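Local coordinates for protein RTX toxin RtxA (Vibrio vulnificus MO6-24/O, PDB 6IMP) that is a virulence toxin whose alpha/beta hydrolase-fold effector domain, the part described here, probably acts as a hydrolase, at residues I119-H122 / Y123-G127; N292-M295 / G296-D300; E52-Q55 / T56-H60; G109-A112 / E113-A116. All coordinates share one frame; numbering follows the deposited sequence.

Contact 1 (I119-H122 / Y123-G127); sequences IRNH and YQKQG
Ile119 and Tyr123 lie side by side and point the same way on the last turns of helix 112-124, the helix of the beta-alpha-beta unit that leads from strand 101-105 to strand 129-133 in the alpha/beta hydrolase fold. The CG2 branch of Ile119 meets CE2 of the Tyr123 ring at 3.9 Å, and CD2 of the same ring is 3.8 Å from Ile119 O. Both side chains are buried against the sheet: Met130 of strand 129-133 touches each of them, while Phe104 meets Ile119 and Val102 meets Tyr123. One residue further round, Arg120 and Gln124 also run alongside each other. The CG of Arg120 is set between its backbone N and carbonyl carbon (chi1 65°), which brings it 3.4 Å from OE1 of Gln124, an approach of methylene to amide oxygen; the guanidinium and amide planes are 36° apart. The other end of that amide is held elsewhere, NE2 of Gln124 donating to Gln85 O. His122 points its ring away from the next turn onto Met295 of helix 291-302, where NE2 probably bonds to Asn292 OD1, at a separation too short to be taken literally. Lys125 folds its aliphatic chain over the carbonyl of Asn121, with CG 3.6 Å from Asn121 O, the same oxygen that accepts from Lys125 N at 3.0 Å. The helix then ends in a Schellman motif, with Gly127 as the C-prime residue at positive phi. Just before that glycine, Gln126 reaches back along an extended chain, and its NE2 makes a weak bond of 3.3 Å to His122 O.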
ATOM      1  N   ILE A 119      -3.849  11.361  -4.155  1.00 67.75           N
ATOM      2  CA  ILE A 119      -3.533  11.328  -2.707  1.00 73.64           C
ATOM      3  C   ILE A 119      -2.356  12.229  -2.281  1.00 79.58           C
ATOM      4  O   ILE A 119      -2.352  12.765  -1.164  1.00 69.69           O
ATOM      5  CB  ILE A 119      -3.274   9.871  -2.204  1.00 73.19           C
ATOM      6  CG1 ILE A 119      -4.508   8.991  -2.470  1.00 81.39           C
ATOM      7  CG2 ILE A 119      -2.957   9.844  -0.703  1.00 61.77           C
ATOM      8  CD1 ILE A 119      -4.298   7.499  -2.265  1.00 76.13           C
ATOM      9  N   ARG A 120      -1.345  12.369  -3.134  1.00 81.97           N
ATOM     10  CA  ARG A 120      -0.094  12.997  -2.689  1.00 87.79           C
ATOM     11  C   ARG A 120      -0.287  14.476  -2.332  1.00 97.60           C
ATOM     12  O   ARG A 120       0.190  14.948  -1.285  1.00 87.78           O
ATOM     13  CB  ARG A 120       1.030  12.810  -3.717  1.00 90.65           C
ATOM     14  CG  ARG A 120       0.834  13.494  -5.058  1.00 88.06           C
ATOM     15  CD  ARG A 120       1.889  13.042  -6.058  1.00 90.74           C
ATOM     16  NE  ARG A 120       1.319  12.902  -7.400  1.00103.70           N
ATOM     17  CZ  ARG A 120       1.525  13.737  -8.422  1.00102.03           C
ATOM     18  NH1 ARG A 120       2.354  14.783  -8.296  1.00 84.70           N
ATOM     19  NH2 ARG A 120       0.907  13.508  -9.593  1.00 96.30           N
ATOM     20  N   ASN A 121      -1.052  15.174  -3.168  1.00103.21           N
ATOM     21  CA  ASN A 121      -1.292  16.601  -3.000  1.00 98.97           C
ATOM     22  C   ASN A 121      -1.746  16.919  -1.580  1.00101.14           C
ATOM     23  O   ASN A 121      -1.189  17.802  -0.926  1.00100.97           O
ATOM     24  CB  ASN A 121      -2.342  17.079  -4.003  1.00103.10           C
ATOM     25  CG  ASN A 121      -2.236  18.560  -4.294  1.00107.82           C
ATOM     26  OD1 ASN A 121      -1.142  19.121  -4.311  1.00110.64           O
ATOM     27  ND2 ASN A 121      -3.375  19.197  -4.544  1.00112.34           N
ATOM     28  N   HIS A 122      -2.717  16.147  -1.091  1.00100.49           N
ATOM     29  CA  HIS A 122      -3.366  16.420   0.195  1.00 87.64           C
ATOM     30  C   HIS A 122      -2.369  16.406   1.364  1.00 79.32           C
ATOM     31  O   HIS A 122      -2.534  17.156   2.321  1.00 80.32           O
ATOM     32  CB  HIS A 122      -4.503  15.422   0.458  1.00 84.65           C
ATOM     33  CG  HIS A 122      -5.642  15.509  -0.519  1.00 83.06           C
ATOM     34  ND1 HIS A 122      -6.709  16.363  -0.348  1.00 81.61           N
ATOM     35  CD2 HIS A 122      -5.913  14.793  -1.635  1.00 87.31           C
ATOM     36  CE1 HIS A 122      -7.575  16.188  -1.334  1.00 80.92           C
ATOM     37  NE2 HIS A 122      -7.116  15.241  -2.128  1.00 76.66           N
ATOM     38  N   TYR A 123      -1.339  15.561   1.277  1.00 90.98           N
ATOM     39  CA  TYR A 123      -0.274  15.527   2.302  1.00 94.64           C
ATOM     40  C   TYR A 123       0.745  16.655   2.082  1.00104.22           C
ATOM     41  O   TYR A 123       1.154  17.324   3.035  1.00104.22           O
ATOM     42  CB  TYR A 123       0.475  14.185   2.306  1.00 82.97           C
ATOM     43  CG  TYR A 123      -0.250  12.988   2.932  1.00 75.80           C
ATOM     44  CD1 TYR A 123      -0.428  12.886   4.310  1.00 68.68           C
ATOM     45  CD2 TYR A 123      -0.647  11.901   2.142  1.00 71.04           C
ATOM     46  CE1 TYR A 123      -1.041  11.771   4.872  1.00 72.33           C
ATOM     47  CE2 TYR A 123      -1.255  10.784   2.688  1.00 62.72           C
ATOM     48  CZ  TYR A 123      -1.452  10.715   4.049  1.00 71.82           C
ATOM     49  OH  TYR A 123      -2.056   9.594   4.588  1.00 63.52           O
ATOM     50  N   GLN A 124       1.179  16.829   0.834  1.00104.44           N
ATOM     51  CA  GLN A 124       2.211  17.821   0.496  1.00106.26           C
ATOM     52  C   GLN A 124       1.806  19.248   0.928  1.00112.69           C
ATOM     53  O   GLN A 124       2.596  19.954   1.565  1.00114.17           O
ATOM     54  CB  GLN A 124       2.534  17.766  -1.008  1.00104.45           C
ATOM     55  CG  GLN A 124       3.284  16.499  -1.440  1.00 99.80           C
ATOM     56  CD  GLN A 124       3.577  16.445  -2.945  1.00 94.57           C
ATOM     57  OE1 GLN A 124       2.783  15.915  -3.726  1.00 86.03           O
ATOM     58  NE2 GLN A 124       4.731  16.977  -3.349  1.00 85.19           N
ATOM     59  N   LYS A 125       0.562  19.630   0.618  1.00111.41           N
ATOM     60  CA  LYS A 125      -0.072  20.895   1.090  1.00 97.65           C
ATOM     61  C   LYS A 125       0.099  21.259   2.553  1.00 97.91           C
ATOM     62  O   LYS A 125      -0.003  22.425   2.930  1.00103.98           O
ATOM     63  CB  LYS A 125      -1.585  20.802   0.945  1.00 92.64           C
ATOM     64  CG  LYS A 125      -2.108  21.261  -0.398  1.00102.77           C
ATOM     65  CD  LYS A 125      -3.547  20.817  -0.619  1.00106.28           C
ATOM     66  CE  LYS A 125      -4.552  21.816  -0.069  1.00102.00           C
ATOM     67  NZ  LYS A 125      -5.943  21.343  -0.305  1.00 99.38           N
ATOM     68  N   GLN A 126       0.265  20.248   3.386  1.00 99.85           N
ATOM     69  CA  GLN A 126       0.502  20.453   4.805  1.00100.05           C
ATOM     70  C   GLN A 126       1.977  20.213   5.117  1.00 92.04           C
ATOM     71  O   GLN A 126       2.333  19.835   6.240  1.00 83.95           O
ATOM     72  CB  GLN A 126      -0.387  19.511   5.625  1.00109.30           C
ATOM     73  CG  GLN A 126      -1.795  19.315   5.056  1.00107.21           C
ATOM     74  CD  GLN A 126      -2.663  18.439   5.935  1.00102.85           C
ATOM     75  OE1 GLN A 126      -2.411  18.293   7.133  1.00100.33           O
ATOM     76  NE2 GLN A 126      -3.681  17.832   5.340  1.00105.40           N
ATOM     77  N   GLY A 127       2.829  20.439   4.117  1.00 83.49           N
ATOM     78  CA  GLY A 127       4.265  20.197   4.241  1.00103.05           C
ATOM     79  C   GLY A 127       4.633  18.846   4.847  1.00119.77           C
ATOM     80  O   GLY A 127       5.377  18.781   5.834  1.00119.10           O
TER

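Contact 2 (N292-M295 / G296-D300); sequences NRLM and GQYAD
Leu294 and Tyr298 meet on helix 291-302, the last modelled helix of this alpha/beta hydrolase-fold domain, where the chain follows the short outermost strand 282-283. The apolar part of the contact is this pair, one helical turn apart: the two side chains cross at about a right angle, with CG of Leu294 4.2 Å from CD2 of Tyr298. Leu294 carries its CG opposite the backbone N (chi1 173°), whereas Tyr298 holds its ring beside its own N. The ring also receives a polar neighbour at its edge, for Leu294 O lies in the ring plane, 3.3 Å from CD2 of Tyr298. One face of the ring is covered from within the same turn by CG of Gln297, 4.1 Å above the plane and displaced toward the rim. At the far end of the ring, Tyr298 OH is hydrogen-bonded to Glu282 and more weakly to Thr284, tying the helix to the edge of the sheet. Met295, bent at chi2 and chi3, packs on Ile119, His122 and Tyr123 of helix 112-124. Backbone bonds supply the rest, each an i to i+4 helical bond. Gly296 N donates to Asn292 O at 2.9 Å and Ala299 N to Met295 O at 2.6 Å. Between them, Tyr298 N donates to Leu294 O at 3.0 Å, with an N-H...O angle of 156°, so that one carbonyl oxygen both accepts this bond and lies against the CD2 edge of the ring.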
ATOM      1  N   ASN A 292      -9.395  11.167  -3.790  1.00 79.23           N
ATOM      2  CA  ASN A 292      -9.295  12.596  -3.630  1.00 78.53           C
ATOM      3  C   ASN A 292     -10.387  13.105  -2.705  1.00 78.06           C
ATOM      4  O   ASN A 292     -10.100  13.767  -1.699  1.00 75.46           O
ATOM      5  CB  ASN A 292      -9.406  13.287  -4.977  1.00 79.13           C
ATOM      6  CG  ASN A 292      -9.240  14.776  -4.866  1.00 81.85           C
ATOM      7  OD1 ASN A 292      -8.450  15.264  -4.052  1.00 79.80           O
ATOM      8  ND2 ASN A 292     -10.011  15.513  -5.649  1.00 81.46           N
ATOM      9  N   ARG A 293     -11.632  12.777  -3.048  1.00 80.16           N
ATOM     10  CA  ARG A 293     -12.799  13.120  -2.215  1.00 98.29           C
ATOM     11  C   ARG A 293     -12.591  12.686  -0.739  1.00 91.01           C
ATOM     12  O   ARG A 293     -12.844  13.464   0.186  1.00 89.66           O
ATOM     13  CB  ARG A 293     -14.100  12.497  -2.791  1.00112.76           C
ATOM     14  CG  ARG A 293     -14.750  13.259  -3.965  1.00122.46           C
ATOM     15  CD  ARG A 293     -15.915  14.171  -3.539  1.00140.54           C
ATOM     16  NE  ARG A 293     -17.132  13.438  -3.137  1.00151.38           N
ATOM     17  CZ  ARG A 293     -18.241  14.000  -2.633  1.00139.32           C
ATOM     18  NH1 ARG A 293     -18.501  13.907  -1.321  1.00113.36           N
ATOM     19  NH2 ARG A 293     -19.092  14.659  -3.425  1.00131.67           N
ATOM     20  N   LEU A 294     -12.077  11.472  -0.536  1.00 78.32           N
ATOM     21  CA  LEU A 294     -11.829  10.949   0.815  1.00 73.87           C
ATOM     22  C   LEU A 294     -10.695  11.691   1.525  1.00 77.21           C
ATOM     23  O   LEU A 294     -10.828  12.082   2.694  1.00 66.54           O
ATOM     24  CB  LEU A 294     -11.530   9.447   0.761  1.00 66.01           C
ATOM     25  CG  LEU A 294     -11.097   8.778   2.075  1.00 63.23           C
ATOM     26  CD1 LEU A 294     -11.756   7.423   2.242  1.00 64.73           C
ATOM     27  CD2 LEU A 294      -9.590   8.619   2.131  1.00 64.56           C
ATOM     28  N   MET A 295      -9.574  11.863   0.832  1.00 79.98           N
ATOM     29  CA  MET A 295      -8.412  12.513   1.434  1.00 83.03           C
ATOM     30  C   MET A 295      -8.735  13.962   1.823  1.00 92.48           C
ATOM     31  O   MET A 295      -8.377  14.407   2.924  1.00 75.08           O
ATOM     32  CB  MET A 295      -7.189  12.439   0.509  1.00 80.56           C
ATOM     33  CG  MET A 295      -6.499  11.074   0.488  1.00 81.26           C
ATOM     34  SD  MET A 295      -6.085  10.382   2.112  1.00 79.37           S
ATOM     35  CE  MET A 295      -4.834  11.530   2.684  1.00 82.28           C
ATOM     36  N   GLY A 296      -9.466  14.670   0.955  1.00 93.92           N
ATOM     37  CA  GLY A 296      -9.956  16.019   1.273  1.00 88.94           C
ATOM     38  C   GLY A 296     -10.561  16.108   2.671  1.00 92.35           C
ATOM     39  O   GLY A 296     -10.113  16.904   3.518  1.00 84.73           O
ATOM     40  N   GLN A 297     -11.553  15.254   2.925  1.00 85.51           N
ATOM     41  CA  GLN A 297     -12.295  15.292   4.174  1.00 80.31           C
ATOM     42  C   GLN A 297     -11.429  14.870   5.349  1.00 84.91           C
ATOM     43  O   GLN A 297     -11.465  15.493   6.406  1.00 82.51           O
ATOM     44  CB  GLN A 297     -13.517  14.389   4.101  1.00 79.16           C
ATOM     45  CG  GLN A 297     -14.467  14.597   5.265  1.00 86.88           C
ATOM     46  CD  GLN A 297     -15.511  13.508   5.371  1.00 97.81           C
ATOM     47  OE1 GLN A 297     -16.229  13.219   4.412  1.00101.54           O
ATOM     48  NE2 GLN A 297     -15.615  12.909   6.547  1.00107.98           N
ATOM     49  N   TYR A 298     -10.654  13.805   5.168  1.00 91.35           N
ATOM     50  CA  TYR A 298      -9.970  13.167   6.290  1.00 83.58           C
ATOM     51  C   TYR A 298      -8.492  13.575   6.456  1.00 79.01           C
ATOM     52  O   TYR A 298      -7.919  13.380   7.532  1.00 82.68           O
ATOM     53  CB  TYR A 298     -10.115  11.648   6.193  1.00 76.35           C
ATOM     54  CG  TYR A 298     -11.523  11.158   6.453  1.00 72.68           C
ATOM     55  CD1 TYR A 298     -11.968  10.904   7.748  1.00 76.85           C
ATOM     56  CD2 TYR A 298     -12.410  10.935   5.403  1.00 77.97           C
ATOM     57  CE1 TYR A 298     -13.257  10.441   7.989  1.00 76.97           C
ATOM     58  CE2 TYR A 298     -13.697  10.471   5.630  1.00 76.87           C
ATOM     59  CZ  TYR A 298     -14.116  10.224   6.922  1.00 79.50           C
ATOM     60  OH  TYR A 298     -15.400   9.775   7.129  1.00 88.11           O
ATOM     61  N   ALA A 299      -7.896  14.192   5.436  1.00 69.08           N
ATOM     62  CA  ALA A 299      -6.462  14.550   5.486  1.00 77.79           C
ATOM     63  C   ALA A 299      -6.012  15.101   6.849  1.00 87.54           C
ATOM     64  O   ALA A 299      -4.908  14.791   7.314  1.00 96.28           O
ATOM     65  CB  ALA A 299      -6.109  15.547   4.388  1.00 69.72           C
ATOM     66  N   ASP A 300      -6.863  15.925   7.467  1.00 92.73           N
ATOM     67  CA  ASP A 300      -6.532  16.576   8.738  1.00 91.59           C
ATOM     68  C   ASP A 300      -6.532  15.580   9.896  1.00 93.96           C
ATOM     69  O   ASP A 300      -5.576  15.539  10.679  1.00 93.25           O
ATOM     70  CB  ASP A 300      -7.478  17.760   9.023  1.00 95.97           C
ATOM     71  CG  ASP A 300      -7.018  19.071   8.345  1.00 98.56           C
ATOM     72  OD1 ASP A 300      -5.808  19.223   8.069  1.00101.67           O
ATOM     73  OD2 ASP A 300      -7.864  19.964   8.122  1.00 91.81           O
TER

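Contact 3 (E52-Q55 / T56-H60); sequences EITQ and TLLDH
Helix 52-63, which precedes the first hairpin of the alpha/beta hydrolase-fold sheet, opens with Glu52 and Ile53 receiving Thr56 and Leu57 from the next turn. Thr56 turns its hydroxyl back toward the carbonyls of the preceding turn: OG1 sits between the backbone N and the carbonyl carbon (chi1 46°) and so comes within 2.7 Å of Ile53 O and 3.0 Å of Glu52 O. Its one proton can serve either carbonyl, and the choice is not settled. The backbone N of Thr56 also bonds to Glu52 O, approaching 20° out of the carbonyl plane, so that oxygen has both the amide and the hydroxyl of one threonine close by. Apolar side chains follow along the exposed flank, where CG2 of Ile53 lies 4.2 Å from CG of Leu57. On the buried side Thr54 and Leu58 make a similar pair, with CG2 of Thr54 4.2 Å from CD1 of Leu58. The third pair is polar. Gln55 starts out extended and then bends at chi2, which carries NE2 across CB of Leu58, 3.7 Å away, and toward the carboxylate of Asp59, with OD1 at 2.9 Å; amide and carboxylate planes are only 17° apart. The same NE2 donates to Tyr82 OH, while Asp59 N bonds to Gln55 O at 2.7 Å. Leu58 and Thr54 face inward: Leu58 rests on Tyr82 and His84 of strand 78-84 and on Glu113 and Arg120, while Thr54 touches Ser117 and bonds through OG1 to Glu114, so the helix packs on both strand 78-84 and helix 112-124.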
ATOM      1  N   GLU A  52      -1.248   9.663 -19.389  1.00107.25           N
ATOM      2  CA  GLU A  52      -0.525  10.792 -19.957  1.00110.06           C
ATOM      3  C   GLU A  52      -0.572  12.013 -19.036  1.00 97.22           C
ATOM      4  O   GLU A  52       0.449  12.653 -18.782  1.00 98.34           O
ATOM      5  CB  GLU A  52      -1.073  11.148 -21.336  1.00124.46           C
ATOM      6  CG  GLU A  52      -0.057  11.867 -22.209  1.00138.61           C
ATOM      7  CD  GLU A  52      -0.334  11.690 -23.682  1.00143.70           C
ATOM      8  OE1 GLU A  52       0.269  10.781 -24.295  1.00141.88           O
ATOM      9  OE2 GLU A  52      -1.171  12.445 -24.220  1.00148.95           O
ATOM     10  N   ILE A  53      -1.759  12.314 -18.526  1.00 79.48           N
ATOM     11  CA  ILE A  53      -1.937  13.431 -17.604  1.00 84.53           C
ATOM     12  C   ILE A  53      -1.131  13.201 -16.332  1.00 83.21           C
ATOM     13  O   ILE A  53      -0.431  14.092 -15.856  1.00 80.06           O
ATOM     14  CB  ILE A  53      -3.422  13.621 -17.242  1.00 95.76           C
ATOM     15  CG1 ILE A  53      -4.231  13.988 -18.498  1.00 99.79           C
ATOM     16  CG2 ILE A  53      -3.592  14.695 -16.164  1.00 93.16           C
ATOM     17  CD1 ILE A  53      -5.649  13.459 -18.490  1.00 97.83           C
ATOM     18  N   THR A  54      -1.231  11.989 -15.799  1.00 87.45           N
ATOM     19  CA  THR A  54      -0.529  11.626 -14.573  1.00 90.12           C
ATOM     20  C   THR A  54       0.962  11.873 -14.728  1.00 83.75           C
ATOM     21  O   THR A  54       1.606  12.406 -13.824  1.00 83.77           O
ATOM     22  CB  THR A  54      -0.759  10.145 -14.208  1.00 90.20           C
ATOM     23  OG1 THR A  54      -2.152   9.829 -14.345  1.00 90.67           O
ATOM     24  CG2 THR A  54      -0.317   9.866 -12.772  1.00 88.50           C
ATOM     25  N   GLN A  55       1.490  11.507 -15.891  1.00 84.28           N
ATOM     26  CA  GLN A  55       2.921  11.615 -16.161  1.00 90.38           C
ATOM     27  C   GLN A  55       3.323  13.085 -16.241  1.00 91.25           C
ATOM     28  O   GLN A  55       4.239  13.520 -15.539  1.00 78.41           O
ATOM     29  CB  GLN A  55       3.289  10.868 -17.461  1.00 86.64           C
ATOM     30  CG  GLN A  55       4.789  10.697 -17.730  1.00 81.73           C
ATOM     31  CD  GLN A  55       5.590  10.263 -16.507  1.00 84.01           C
ATOM     32  OE1 GLN A  55       5.803   9.069 -16.277  1.00 91.77           O
ATOM     33  NE2 GLN A  55       6.044  11.237 -15.718  1.00 76.82           N
ATOM     34  N   THR A  56       2.588  13.855 -17.046  1.00 93.62           N
ATOM     35  CA  THR A  56       2.866  15.285 -17.229  1.00 94.18           C
ATOM     36  C   THR A  56       2.895  16.013 -15.872  1.00 91.51           C
ATOM     37  O   THR A  56       3.877  16.689 -15.549  1.00 91.99           O
ATOM     38  CB  THR A  56       1.854  15.961 -18.194  1.00 90.33           C
ATOM     39  OG1 THR A  56       0.524  15.557 -17.864  1.00111.16           O
ATOM     40  CG2 THR A  56       2.131  15.572 -19.632  1.00 88.89           C
ATOM     41  N   LEU A  57       1.861  15.809 -15.056  1.00 77.20           N
ATOM     42  CA  LEU A  57       1.841  16.360 -13.697  1.00 86.12           C
ATOM     43  C   LEU A  57       3.100  15.996 -12.898  1.00 89.91           C
ATOM     44  O   LEU A  57       3.528  16.753 -12.020  1.00 80.66           O
ATOM     45  CB  LEU A  57       0.615  15.870 -12.930  1.00 91.81           C
ATOM     46  CG  LEU A  57      -0.779  16.242 -13.433  1.00 93.81           C
ATOM     47  CD1 LEU A  57      -1.809  15.671 -12.457  1.00 97.97           C
ATOM     48  CD2 LEU A  57      -0.950  17.747 -13.598  1.00 87.15           C
ATOM     49  N   LEU A  58       3.645  14.810 -13.177  1.00 96.12           N
ATOM     50  CA  LEU A  58       4.843  14.300 -12.495  1.00 95.37           C
ATOM     51  C   LEU A  58       6.129  14.860 -13.068  1.00 90.72           C
ATOM     52  O   LEU A  58       7.094  15.053 -12.338  1.00 94.65           O
ATOM     53  CB  LEU A  58       4.905  12.773 -12.592  1.00102.23           C
ATOM     54  CG  LEU A  58       4.016  11.981 -11.636  1.00101.44           C
ATOM     55  CD1 LEU A  58       3.787  10.585 -12.188  1.00100.40           C
ATOM     56  CD2 LEU A  58       4.628  11.916 -10.244  1.00 93.90           C
ATOM     57  N   ASP A  59       6.173  15.011 -14.389  1.00100.73           N
ATOM     58  CA  ASP A  59       7.296  15.669 -15.065  1.00103.76           C
ATOM     59  C   ASP A  59       7.439  17.086 -14.541  1.00107.51           C
ATOM     60  O   ASP A  59       8.524  17.508 -14.127  1.00 88.63           O
ATOM     61  CB  ASP A  59       7.058  15.722 -16.579  1.00105.69           C
ATOM     62  CG  ASP A  59       7.201  14.374 -17.242  1.00105.15           C
ATOM     63  OD1 ASP A  59       7.727  13.442 -16.596  1.00110.08           O
ATOM     64  OD2 ASP A  59       6.789  14.247 -18.416  1.00101.30           O
ATOM     65  N   HIS A  60       6.329  17.818 -14.558  1.00104.00           N
ATOM     66  CA  HIS A  60       6.287  19.131 -13.947  1.00106.95           C
ATOM     67  C   HIS A  60       6.866  19.072 -12.525  1.00 96.20           C
ATOM     68  O   HIS A  60       7.826  19.764 -12.224  1.00 95.23           O
ATOM     69  CB  HIS A  60       4.861  19.695 -13.951  1.00123.14           C
ATOM     70  CG  HIS A  60       4.798  21.179 -13.733  1.00143.65           C
ATOM     71  ND1 HIS A  60       5.037  22.095 -14.741  1.00143.77           N
ATOM     72  CD2 HIS A  60       4.527  21.907 -12.623  1.00150.65           C
ATOM     73  CE1 HIS A  60       4.920  23.319 -14.259  1.00145.99           C
ATOM     74  NE2 HIS A  60       4.609  23.234 -12.977  1.00152.62           N
TER

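Contact 4 (G109-A112 / E113-A116); sequences GSSA and EEQA
The carboxamide of Gln115 and the carboxylate of Glu113 are the flat groups near the loop Gly109 to Ala112 at the N-cap of helix 112-124, where strand 101-105 passes into the helix of the alpha/beta hydrolase fold. The amide comes back along an extended chain to Ser110: NE2 of Gln115 makes weak bonds to Ser110 O at 2.7 Å and to Ser110 OG at 3.1 Å, while its OE1 accepts from Gly107 N. Both ends of the amide are thus engaged, which would fix its rotation and tie the loop holding His106 and Gly107 to the helix. That loop occupies the place where relatives of this fold often form the oxyanion hole, and Gln115 lies near a probable nucleophile elbow at Ser178. The Glu113 carboxylate lies by the other serine, with OE1 3.6 Å from Ser111 CB and bonded to Asn134 ND2. Glu114 touches the loop with its chain, CG 3.2 Å from Ser111 OG, and turns its acid end away, to Gly51 N and Thr54 OG1. Ser111 is the N-cap residue: its OG, between the backbone N and the carbonyl carbon (chi1 55°), takes a long, weak capping bond of 3.5 Å from Glu114 N and is also hydrogen-bonded to Lys49 O. The first regular turn then closes as Gln115 N donates to Ser111 O at 3.2 Å, the donor lying in the carbonyl plane.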
ATOM      1  N   GLY A 109      -4.272  -3.372  -9.022  1.00 63.08           N
ATOM      2  CA  GLY A 109      -5.012  -3.068 -10.248  1.00 63.98           C
ATOM      3  C   GLY A 109      -4.498  -1.925 -11.108  1.00 67.55           C
ATOM      4  O   GLY A 109      -5.021  -1.698 -12.203  1.00 77.66           O
ATOM      5  N   SER A 110      -3.485  -1.205 -10.634  1.00 70.41           N
ATOM      6  CA  SER A 110      -2.941  -0.052 -11.375  1.00 70.27           C
ATOM      7  C   SER A 110      -1.652   0.410 -10.749  1.00 63.99           C
ATOM      8  O   SER A 110      -1.415   0.149  -9.570  1.00 63.08           O
ATOM      9  CB  SER A 110      -3.934   1.119 -11.389  1.00 68.17           C
ATOM     10  OG  SER A 110      -4.333   1.471 -10.072  1.00 75.68           O
ATOM     11  N   SER A 111      -0.867   1.164 -11.517  1.00 64.55           N
ATOM     12  CA  SER A 111       0.425   1.705 -11.046  1.00 64.14           C
ATOM     13  C   SER A 111       0.248   2.562  -9.827  1.00 58.97           C
ATOM     14  O   SER A 111      -0.797   3.172  -9.636  1.00 57.84           O
ATOM     15  CB  SER A 111       1.094   2.562 -12.127  1.00 74.09           C
ATOM     16  OG  SER A 111       0.230   3.601 -12.571  1.00 77.61           O
ATOM     17  N   ALA A 112       1.293   2.641  -9.020  1.00 64.02           N
ATOM     18  CA  ALA A 112       1.303   3.535  -7.857  1.00 71.30           C
ATOM     19  C   ALA A 112       1.144   4.998  -8.286  1.00 73.79           C
ATOM     20  O   ALA A 112       0.520   5.809  -7.585  1.00 72.83           O
ATOM     21  CB  ALA A 112       2.591   3.358  -7.074  1.00 72.55           C
ATOM     22  N   GLU A 113       1.710   5.322  -9.446  1.00 71.31           N
ATOM     23  CA  GLU A 113       1.623   6.669 -10.011  1.00 79.17           C
ATOM     24  C   GLU A 113       0.168   7.136 -10.001  1.00 70.42           C
ATOM     25  O   GLU A 113      -0.176   8.129  -9.367  1.00 75.94           O
ATOM     26  CB  GLU A 113       2.184   6.685 -11.441  1.00 79.45           C
ATOM     27  CG  GLU A 113       3.706   6.822 -11.525  1.00 83.94           C
ATOM     28  CD  GLU A 113       4.461   5.627 -10.961  1.00 89.19           C
ATOM     29  OE1 GLU A 113       4.034   4.474 -11.210  1.00 84.42           O
ATOM     30  OE2 GLU A 113       5.486   5.845 -10.269  1.00 92.41           O
ATOM     31  N   GLU A 114      -0.681   6.347 -10.639  1.00 67.62           N
ATOM     32  CA  GLU A 114      -2.103   6.623 -10.702  1.00 69.79           C
ATOM     33  C   GLU A 114      -2.701   6.696  -9.310  1.00 71.21           C
ATOM     34  O   GLU A 114      -3.421   7.630  -8.992  1.00 83.32           O
ATOM     35  CB  GLU A 114      -2.824   5.529 -11.493  1.00 70.14           C
ATOM     36  CG  GLU A 114      -2.398   5.401 -12.945  1.00 65.26           C
ATOM     37  CD  GLU A 114      -2.671   6.655 -13.749  1.00 68.47           C
ATOM     38  OE1 GLU A 114      -3.788   7.206 -13.658  1.00 76.64           O
ATOM     39  OE2 GLU A 114      -1.757   7.101 -14.473  1.00 73.16           O
ATOM     40  N   GLN A 115      -2.392   5.709  -8.477  1.00 67.20           N
ATOM     41  CA  GLN A 115      -3.050   5.578  -7.183  1.00 65.11           C
ATOM     42  C   GLN A 115      -2.641   6.689  -6.224  1.00 62.46           C
ATOM     43  O   GLN A 115      -3.427   7.097  -5.387  1.00 67.74           O
ATOM     44  CB  GLN A 115      -2.769   4.197  -6.567  1.00 71.04           C
ATOM     45  CG  GLN A 115      -3.438   3.037  -7.316  1.00 72.83           C
ATOM     46  CD  GLN A 115      -3.246   1.685  -6.644  1.00 71.56           C
ATOM     47  OE1 GLN A 115      -3.386   1.563  -5.432  1.00 61.93           O
ATOM     48  NE2 GLN A 115      -2.960   0.653  -7.443  1.00 74.65           N
ATOM     49  N   ALA A 116      -1.428   7.203  -6.371  1.00 68.75           N
ATOM     50  CA  ALA A 116      -0.932   8.250  -5.477  1.00 74.16           C
ATOM     51  C   ALA A 116      -1.363   9.645  -5.927  1.00 74.11           C
ATOM     52  O   ALA A 116      -1.347  10.583  -5.133  1.00 77.84           O
ATOM     53  CB  ALA A 116       0.583   8.175  -5.359  1.00 75.01           C
TER

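How the contacts relate
Along the chain the order is contact 3, contact 4, contact 1 and contact 2. Helix 112-124 joins them: contact 4 forms its start and contact 1 its end, their centres 17 Å apart. Helices 52-63 and 291-302 both pack against it. Contact 3 touches contact 4 through Thr54 and Glu114 and contact 1 through Leu57, Leu58 and Arg120; contact 2 meets contact 1, with centres 10 Å apart, through His122 against Asn292, Met295 and Gly296, and Gln126 against Ala299. Contacts 2 and 3 do not touch, their nearest atoms being about 11 Å apart. Two helices far apart in sequence thus pack on one helix of the hydrolase core without meeting each other at these contacts.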